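Local coordinates for coenzyme F420-dependent N(5),N(10)-methenyltetrahydromethanopterin reductase-related protein (Desulfurobacterium thermolithotrophum DSM 11699, PDB 6HUZ) that binds an iron-guanylylpyridinol cofactor and methenyltetrahydrofolate and, as a bacterial [Fe]-hydrogenase paralog, uses tetrahydrofolate derivatives as substrates, at residues 139-143 against 171-177; 101-106 against 131-137; 26-30 against 60-64. All coordinates share one frame. Residues are numbered along the deposited sequence.

From the N terminus, contact 3 comes first: residues 26-30, in the loop between helices 20-23 and 32-41, meet helix 58-66, closing a loop that holds helix 32-41 and strand 45-49. Contact 2 then closes around strand 112-115 and helix 121-127 by bringing the end of helix 95-103 to helix 129-135. Contact 1 follows, joining edge strand 141-144 to the start of helix 174-186 and closing a loop that holds strand 158-163. The three are in series, none nested or crossed. Contacts 1 and 2 adjoin, I140 packing on L104 and F142 on I132, at the 141-144 edge of the parallel Rossmann-like sheet. Contact 3 stands apart, its centre about 31 Å from that of contact 1 and about 33 Å from that of contact 2.

Contact 1. Residues 139-143 against 171-177; sequences DIGFS and IVTEEQI. With GOL (glycerol), chain D.
A capping box at the start of helix 174-186 is set against an outermost strand of the six-stranded parallel sheet, in the Rossmann-like N-terminal domain. Residues 141-143 are extended; I171 (-120/-10) and the extended V172 (-147/154) lead into the N-cap, with G141 CA 4.4 Å from V172 CA, and the helix begins at E174. T173, the N-cap (chi1 p), accepts from Q176 N at its OG1 (3.1 Å), while T173 N donates to Q176 OE1 (2.8 Å); I177 N bonds to T173 O at 3.0 Å. Q176 (chi1 m, chi2 t) also reaches across the contact: its NE2 donates to D139 O at 3.2 Å, and also to N110 O. Its OE1 lies 3.2 Å from G141 CA, where a CB would run into it, so the glutamine packs directly on bare backbone. The second cross-link is between backbones, F142 N to I171 O at 2.7 Å, on the side of the strand facing away from its sheet neighbour 112-115, to which G141 and S143 are bonded. I171 O also receives a CA-H...O contact from G141 CA (3.5 Å). F142 CB packs on I171 CB at 4.2 Å, and its ring (chi1 m) leads away to helix 121-127. V172 CB sits 3.3 Å from F142 O and V172 CG2 4.1 Å from S143 CB. S143 OG, bonded to A162 O, lies 3.8 Å from I177 CD1. A glycerol, probably from the crystallisation liquor, lies beside G141, its O2 3.4 Å from both I140 O and Q176 OE1.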
# COMPACT_ATOMS: atom_id res chain seq x y z
N ASP A 139 2.73 -31.90 17.67
CA ASP A 139 1.58 -32.43 16.96
C ASP A 139 0.49 -31.37 16.86
O ASP A 139 -0.40 -31.48 16.02
CB ASP A 139 1.03 -33.65 17.72
CG ASP A 139 0.50 -33.29 19.09
OD1 ASP A 139 1.30 -32.85 19.94
OD2 ASP A 139 -0.72 -33.43 19.30
N ILE A 140 0.52 -30.37 17.74
CA ILE A 140 -0.50 -29.34 17.72
C ILE A 140 -0.40 -28.47 16.49
O ILE A 140 0.69 -27.99 16.14
CB ILE A 140 -0.50 -28.49 19.01
CG1 ILE A 140 -0.88 -29.41 20.21
CG2 ILE A 140 -1.46 -27.31 18.88
CD1 ILE A 140 -1.53 -28.73 21.35
N GLY A 141 -1.55 -28.27 15.84
CA GLY A 141 -1.68 -27.45 14.65
C GLY A 141 -2.11 -26.04 14.96
O GLY A 141 -2.75 -25.78 15.97
N PHE A 142 -1.75 -25.10 14.08
CA PHE A 142 -2.09 -23.68 14.24
C PHE A 142 -2.73 -23.16 12.99
O PHE A 142 -2.15 -23.28 11.92
CB PHE A 142 -0.83 -22.86 14.53
CG PHE A 142 -0.30 -23.20 15.89
CD1 PHE A 142 0.56 -24.27 16.07
CD2 PHE A 142 -0.72 -22.50 17.01
CE1 PHE A 142 1.04 -24.59 17.32
CE2 PHE A 142 -0.25 -22.83 18.26
CZ PHE A 142 0.62 -23.87 18.41
N SER A 143 -3.92 -22.59 13.11
CA SER A 143 -4.64 -22.04 11.96
C SER A 143 -5.62 -20.99 12.47
O SER A 143 -5.37 -20.41 13.53
CB SER A 143 -5.37 -23.16 11.22
OG SER A 143 -6.00 -22.70 10.04
N ILE A 171 2.65 -24.94 9.76
CA ILE A 171 2.13 -24.71 11.11
C ILE A 171 0.84 -25.53 11.33
O ILE A 171 0.35 -25.61 12.46
CB ILE A 171 1.89 -23.22 11.36
CG1 ILE A 171 0.85 -22.65 10.37
CG2 ILE A 171 3.21 -22.47 11.28
CD1 ILE A 171 0.31 -21.24 10.77
N VAL A 172 0.29 -26.14 10.26
CA VAL A 172 -0.94 -26.94 10.38
C VAL A 172 -0.90 -28.12 9.37
O VAL A 172 -0.25 -28.02 8.33
CB VAL A 172 -2.18 -26.02 10.17
CG1 VAL A 172 -2.18 -25.38 8.78
CG2 VAL A 172 -3.50 -26.76 10.46
N THR A 173 -1.61 -29.22 9.67
CA THR A 173 -1.67 -30.39 8.77
C THR A 173 -2.93 -30.34 7.91
O THR A 173 -3.88 -29.61 8.22
CB THR A 173 -1.67 -31.71 9.56
OG1 THR A 173 -2.94 -31.86 10.22
CG2 THR A 173 -0.52 -31.83 10.57
N GLU A 174 -2.95 -31.14 6.85
CA GLU A 174 -4.10 -31.22 5.96
C GLU A 174 -5.31 -31.72 6.73
O GLU A 174 -6.39 -31.19 6.53
CB GLU A 174 -3.82 -32.12 4.74
CG GLU A 174 -3.02 -31.42 3.65
CD GLU A 174 -3.44 -30.00 3.30
OE1 GLU A 174 -4.66 -29.74 3.20
OE2 GLU A 174 -2.54 -29.15 3.11
N GLU A 175 -5.12 -32.70 7.62
CA GLU A 175 -6.21 -33.24 8.42
C GLU A 175 -6.83 -32.15 9.27
O GLU A 175 -8.05 -32.06 9.38
CB GLU A 175 -5.70 -34.38 9.31
CG GLU A 175 -6.83 -35.19 9.93
CD GLU A 175 -6.45 -36.39 10.77
OE1 GLU A 175 -5.29 -36.85 10.66
OE2 GLU A 175 -7.31 -36.87 11.54
N GLN A 176 -5.98 -31.30 9.89
CA GLN A 176 -6.47 -30.23 10.74
C GLN A 176 -7.26 -29.22 9.90
O GLN A 176 -8.35 -28.83 10.30
CB GLN A 176 -5.30 -29.58 11.48
CG GLN A 176 -4.78 -30.50 12.61
CD GLN A 176 -3.35 -30.19 13.03
OE1 GLN A 176 -2.59 -29.49 12.33
NE2 GLN A 176 -2.94 -30.72 14.18
N ILE A 177 -6.73 -28.83 8.73
CA ILE A 177 -7.42 -27.88 7.85
C ILE A 177 -8.81 -28.48 7.46
O ILE A 177 -9.80 -27.75 7.45
CB ILE A 177 -6.57 -27.58 6.58
CG1 ILE A 177 -5.28 -26.79 6.91
CG2 ILE A 177 -7.39 -26.82 5.55
CD1 ILE A 177 -5.53 -25.34 7.33
C1 GOL D . 2.63 -27.82 13.18
O1 GOL D . 3.70 -28.53 13.81
C2 GOL D . 1.81 -28.72 12.28
O2 GOL D . 0.76 -29.34 13.03
C3 GOL D . 2.65 -29.79 11.62
O3 GOL D . 3.64 -29.20 10.79

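Contact 2. Residues 101-106 against 131-137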
# COMPACT_ATOMS: atom_id res chain seq x y z
N GLU A 101 -1.06 -20.73 26.10
CA GLU A 101 0.03 -21.39 26.79
C GLU A 101 -0.49 -22.32 27.88
O GLU A 101 0.09 -23.38 28.13
CB GLU A 101 0.94 -20.32 27.42
CG GLU A 101 2.32 -20.79 27.83
CD GLU A 101 3.32 -19.66 27.96
OE1 GLU A 101 4.54 -19.94 27.91
OE2 GLU A 101 2.89 -18.49 28.11
N THR A 102 -1.58 -21.92 28.54
CA THR A 102 -2.19 -22.68 29.63
C THR A 102 -2.88 -23.96 29.14
O THR A 102 -2.77 -24.99 29.80
CB THR A 102 -3.13 -21.75 30.40
OG1 THR A 102 -2.38 -20.64 30.89
CG2 THR A 102 -3.83 -22.43 31.56
N ILE A 103 -3.61 -23.90 28.00
CA ILE A 103 -4.33 -25.08 27.48
C ILE A 103 -3.45 -26.02 26.66
O ILE A 103 -3.81 -27.18 26.47
CB ILE A 103 -5.57 -24.67 26.65
CG1 ILE A 103 -5.15 -24.04 25.29
CG2 ILE A 103 -6.50 -23.77 27.48
CD1 ILE A 103 -6.29 -23.59 24.37
N LEU A 104 -2.32 -25.52 26.16
CA LEU A 104 -1.40 -26.30 25.33
C LEU A 104 -1.09 -27.75 25.84
O LEU A 104 -1.12 -28.67 25.04
CB LEU A 104 -0.11 -25.49 25.12
CG LEU A 104 0.82 -25.94 24.03
CD1 LEU A 104 0.19 -25.74 22.66
CD2 LEU A 104 2.10 -25.13 24.09
N PRO A 105 -0.79 -27.99 27.13
CA PRO A 105 -0.50 -29.38 27.55
C PRO A 105 -1.71 -30.30 27.67
O PRO A 105 -1.52 -31.51 27.82
CB PRO A 105 0.16 -29.22 28.93
CG PRO A 105 -0.03 -27.81 29.34
CD PRO A 105 -0.70 -27.04 28.26
N TYR A 106 -2.93 -29.74 27.64
CA TYR A 106 -4.16 -30.52 27.82
C TYR A 106 -4.93 -30.87 26.56
O TYR A 106 -5.78 -31.74 26.62
CB TYR A 106 -5.08 -29.74 28.75
CG TYR A 106 -4.45 -29.43 30.09
CD1 TYR A 106 -4.53 -30.34 31.14
CD2 TYR A 106 -3.78 -28.23 30.31
CE1 TYR A 106 -3.97 -30.06 32.38
CE2 TYR A 106 -3.22 -27.94 31.55
CZ TYR A 106 -3.31 -28.86 32.59
OH TYR A 106 -2.78 -28.62 33.83
N ALA A 131 7.39 -23.32 24.44
CA ALA A 131 6.39 -24.09 25.18
C ALA A 131 6.13 -25.41 24.43
O ALA A 131 6.02 -26.45 25.06
CB ALA A 131 5.10 -23.28 25.30
N ILE A 132 6.08 -25.37 23.10
CA ILE A 132 5.88 -26.57 22.27
C ILE A 132 7.07 -27.50 22.51
O ILE A 132 6.87 -28.67 22.80
CB ILE A 132 5.71 -26.23 20.78
CG1 ILE A 132 4.36 -25.51 20.52
CG2 ILE A 132 5.84 -27.46 19.92
CD1 ILE A 132 4.38 -24.53 19.20
N PHE A 133 8.32 -26.99 22.39
CA PHE A 133 9.48 -27.85 22.65
C PHE A 133 9.40 -28.51 24.03
O PHE A 133 9.58 -29.72 24.15
CB PHE A 133 10.80 -27.07 22.55
CG PHE A 133 12.02 -27.85 23.00
CD1 PHE A 133 12.53 -28.88 22.22
CD2 PHE A 133 12.69 -27.51 24.16
CE1 PHE A 133 13.67 -29.57 22.61
CE2 PHE A 133 13.81 -28.23 24.57
CZ PHE A 133 14.28 -29.27 23.81
N LEU A 134 9.16 -27.71 25.08
CA LEU A 134 9.08 -28.21 26.46
C LEU A 134 7.97 -29.21 26.73
O LEU A 134 8.20 -30.17 27.46
CB LEU A 134 8.93 -27.03 27.43
CG LEU A 134 10.17 -26.17 27.60
CD1 LEU A 134 9.85 -24.96 28.48
CD2 LEU A 134 11.30 -26.97 28.19
N GLU A 135 6.78 -28.99 26.18
CA GLU A 135 5.64 -29.89 26.42
C GLU A 135 5.52 -31.00 25.37
O GLU A 135 4.58 -31.78 25.43
CB GLU A 135 4.34 -29.06 26.46
CG GLU A 135 4.34 -27.94 27.50
CD GLU A 135 4.24 -28.41 28.94
OE1 GLU A 135 4.47 -27.59 29.86
OE2 GLU A 135 3.93 -29.60 29.16
N GLY A 136 6.46 -31.06 24.42
CA GLY A 136 6.46 -32.06 23.36
C GLY A 136 5.19 -32.07 22.53
O GLY A 136 4.72 -33.14 22.12
N ARG A 137 4.63 -30.86 22.27
CA ARG A 137 3.39 -30.66 21.50
C ARG A 137 3.59 -30.30 20.03
O ARG A 137 2.85 -29.48 19.48
CB ARG A 137 2.51 -29.61 22.20
CG ARG A 137 1.90 -30.09 23.54
CD ARG A 137 1.58 -31.58 23.66
NE ARG A 137 0.55 -32.03 22.72
CZ ARG A 137 -0.76 -31.99 22.94
NH1 ARG A 137 -1.24 -31.49 24.07
NH2 ARG A 137 -1.61 -32.45 22.03
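E101, near the end of helix 95-103, leaves its helix sideways, and its end comes nearer, OE1 lying 4.3 Å from A131 CB, while its OE2 bonds to Y127 OH. Three residues on, L104 (chi1 t, chi2 p) makes the main apolar contact: CD2 lies 3.7 Å from A131 CB and 4.2 Å from I132 CG1, and CG is 4.3 Å from R137 CG. Its carbonyl O is 3.0 Å from R137 NH1. P105 CB is 3.8 Å from E135 OE2, and P105 CA is 6.3 Å from E135 CA. Y106 turns its side chain away to helix 75-79, and its N bonds back to I103 O at 2.9 Å. The guanidinium of R137 is held near this turn by a salt bridge to D139 and by L107 O. G136, at positive phi, closes helix 129-135 in a Schellman motif, with bonds from R137 N to I132 O (3.2 Å) and, weakly, G136 N to F133 O (3.4 Å). Two helix ends thus pack together, each leading on toward a strand of the parallel sheet, as in a Rossmann-like alpha/beta fold.

Contact 3. Residues 26-30 against 60-64; sequences GEPPY and IRKKV
Residues 26-30 run as an irregular, largely extended loop, from G26 at positive phi through E27 (-138/155) and P28 (-62/157) to P29 (-83/140), with a cis peptide bond between P28 and P29. Residues 60-64 are regular helix, V64 N bonding to I60 O at 3.1 Å. The CA atoms come nearest at P29 and I60, 6.8 Å apart. P29, its ring C-gamma endo, points at the helix: CB is 3.8 Å from I60 CG2 (I60 chi1 m, chi2 t) and CG is 4.1 Å from V64 CG2 (V64 chi1 t). K63, with all four chi angles t, reaches across to the loop, NZ lying 3.6 Å from P28 O and 4.4 Å from E27 OE2. P29 also touches F8, about 10 Å from the iron-guanylylpyridinol cofactor. The cis-proline loop thus packs on the helix linking parallel strands 45-49 and 70-72, as in a Rossmann-like fold. With no hydrogen bond across and E27 and K63 beyond salt-bridge distance, the contact rests on apolar packing of the proline ring, with only loose electrostatic attraction at its solvent-exposed side.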
# COMPACT_ATOMS: atom_id res chain seq x y z
N GLY A 26 -29.32 -9.16 12.78
CA GLY A 26 -29.40 -10.26 13.73
C GLY A 26 -29.69 -9.78 15.14
O GLY A 26 -30.09 -8.64 15.34
N GLU A 27 -29.51 -10.67 16.14
CA GLU A 27 -29.75 -10.36 17.56
C GLU A 27 -28.67 -10.92 18.42
O GLU A 27 -28.10 -11.95 18.06
CB GLU A 27 -31.00 -11.11 18.03
CG GLU A 27 -32.27 -10.64 17.42
CD GLU A 27 -33.45 -11.35 18.06
OE1 GLU A 27 -34.17 -10.69 18.83
OE2 GLU A 27 -33.63 -12.56 17.79
N PRO A 28 -28.45 -10.35 19.63
CA PRO A 28 -27.45 -10.93 20.52
C PRO A 28 -27.90 -12.34 20.88
O PRO A 28 -29.09 -12.67 20.76
CB PRO A 28 -27.41 -9.97 21.72
CG PRO A 28 -28.67 -9.23 21.67
CD PRO A 28 -29.08 -9.16 20.22
N PRO A 29 -26.97 -13.22 21.28
CA PRO A 29 -25.54 -12.99 21.50
C PRO A 29 -24.70 -13.08 20.23
O PRO A 29 -24.93 -13.94 19.38
CB PRO A 29 -25.18 -14.08 22.50
CG PRO A 29 -26.04 -15.24 22.06
CD PRO A 29 -27.35 -14.60 21.65
N TYR A 30 -23.73 -12.18 20.12
CA TYR A 30 -22.82 -12.10 18.98
C TYR A 30 -21.44 -12.58 19.40
O TYR A 30 -21.13 -12.59 20.59
CB TYR A 30 -22.70 -10.63 18.55
CG TYR A 30 -23.97 -10.05 17.97
CD1 TYR A 30 -24.42 -10.41 16.71
CD2 TYR A 30 -24.67 -9.06 18.65
CE1 TYR A 30 -25.55 -9.83 16.15
CE2 TYR A 30 -25.82 -8.49 18.11
CZ TYR A 30 -26.25 -8.86 16.85
OH TYR A 30 -27.38 -8.28 16.31
N ILE A 60 -30.19 -15.00 27.84
CA ILE A 60 -29.20 -15.22 26.80
C ILE A 60 -28.44 -16.50 27.09
O ILE A 60 -28.20 -17.29 26.18
CB ILE A 60 -28.27 -13.99 26.69
CG1 ILE A 60 -29.05 -12.83 26.05
CG2 ILE A 60 -27.02 -14.31 25.87
CD1 ILE A 60 -28.45 -11.45 26.30
N ARG A 61 -28.07 -16.72 28.36
CA ARG A 61 -27.36 -17.94 28.74
C ARG A 61 -28.21 -19.18 28.41
O ARG A 61 -27.70 -20.14 27.82
CB ARG A 61 -27.01 -17.90 30.23
CG ARG A 61 -26.06 -19.00 30.67
CD ARG A 61 -25.88 -19.07 32.18
NE ARG A 61 -25.13 -20.27 32.55
CZ ARG A 61 -24.20 -20.33 33.50
NH1 ARG A 61 -23.57 -21.48 33.75
NH2 ARG A 61 -23.89 -19.26 34.22
N LYS A 62 -29.51 -19.14 28.77
CA LYS A 62 -30.45 -20.24 28.52
C LYS A 62 -30.55 -20.55 27.03
O LYS A 62 -30.63 -21.72 26.65
CB LYS A 62 -31.85 -19.90 29.06
CG LYS A 62 -32.95 -20.83 28.55
CD LYS A 62 -34.23 -20.72 29.37
CE LYS A 62 -35.16 -21.90 29.16
NZ LYS A 62 -35.79 -21.89 27.81
N LYS A 63 -30.57 -19.50 26.19
CA LYS A 63 -30.66 -19.67 24.73
C LYS A 63 -29.42 -20.43 24.22
O LYS A 63 -29.54 -21.30 23.35
CB LYS A 63 -30.79 -18.28 24.08
CG LYS A 63 -30.92 -18.29 22.56
CD LYS A 63 -31.00 -16.88 21.99
CE LYS A 63 -31.09 -16.88 20.48
NZ LYS A 63 -31.16 -15.50 19.93
N VAL A 64 -28.24 -20.10 24.76
CA VAL A 64 -26.98 -20.74 24.38
C VAL A 64 -26.99 -22.20 24.84
O VAL A 64 -26.69 -23.09 24.03
CB VAL A 64 -25.75 -19.99 24.93
CG1 VAL A 64 -24.50 -20.86 24.83
CG2 VAL A 64 -25.54 -18.67 24.18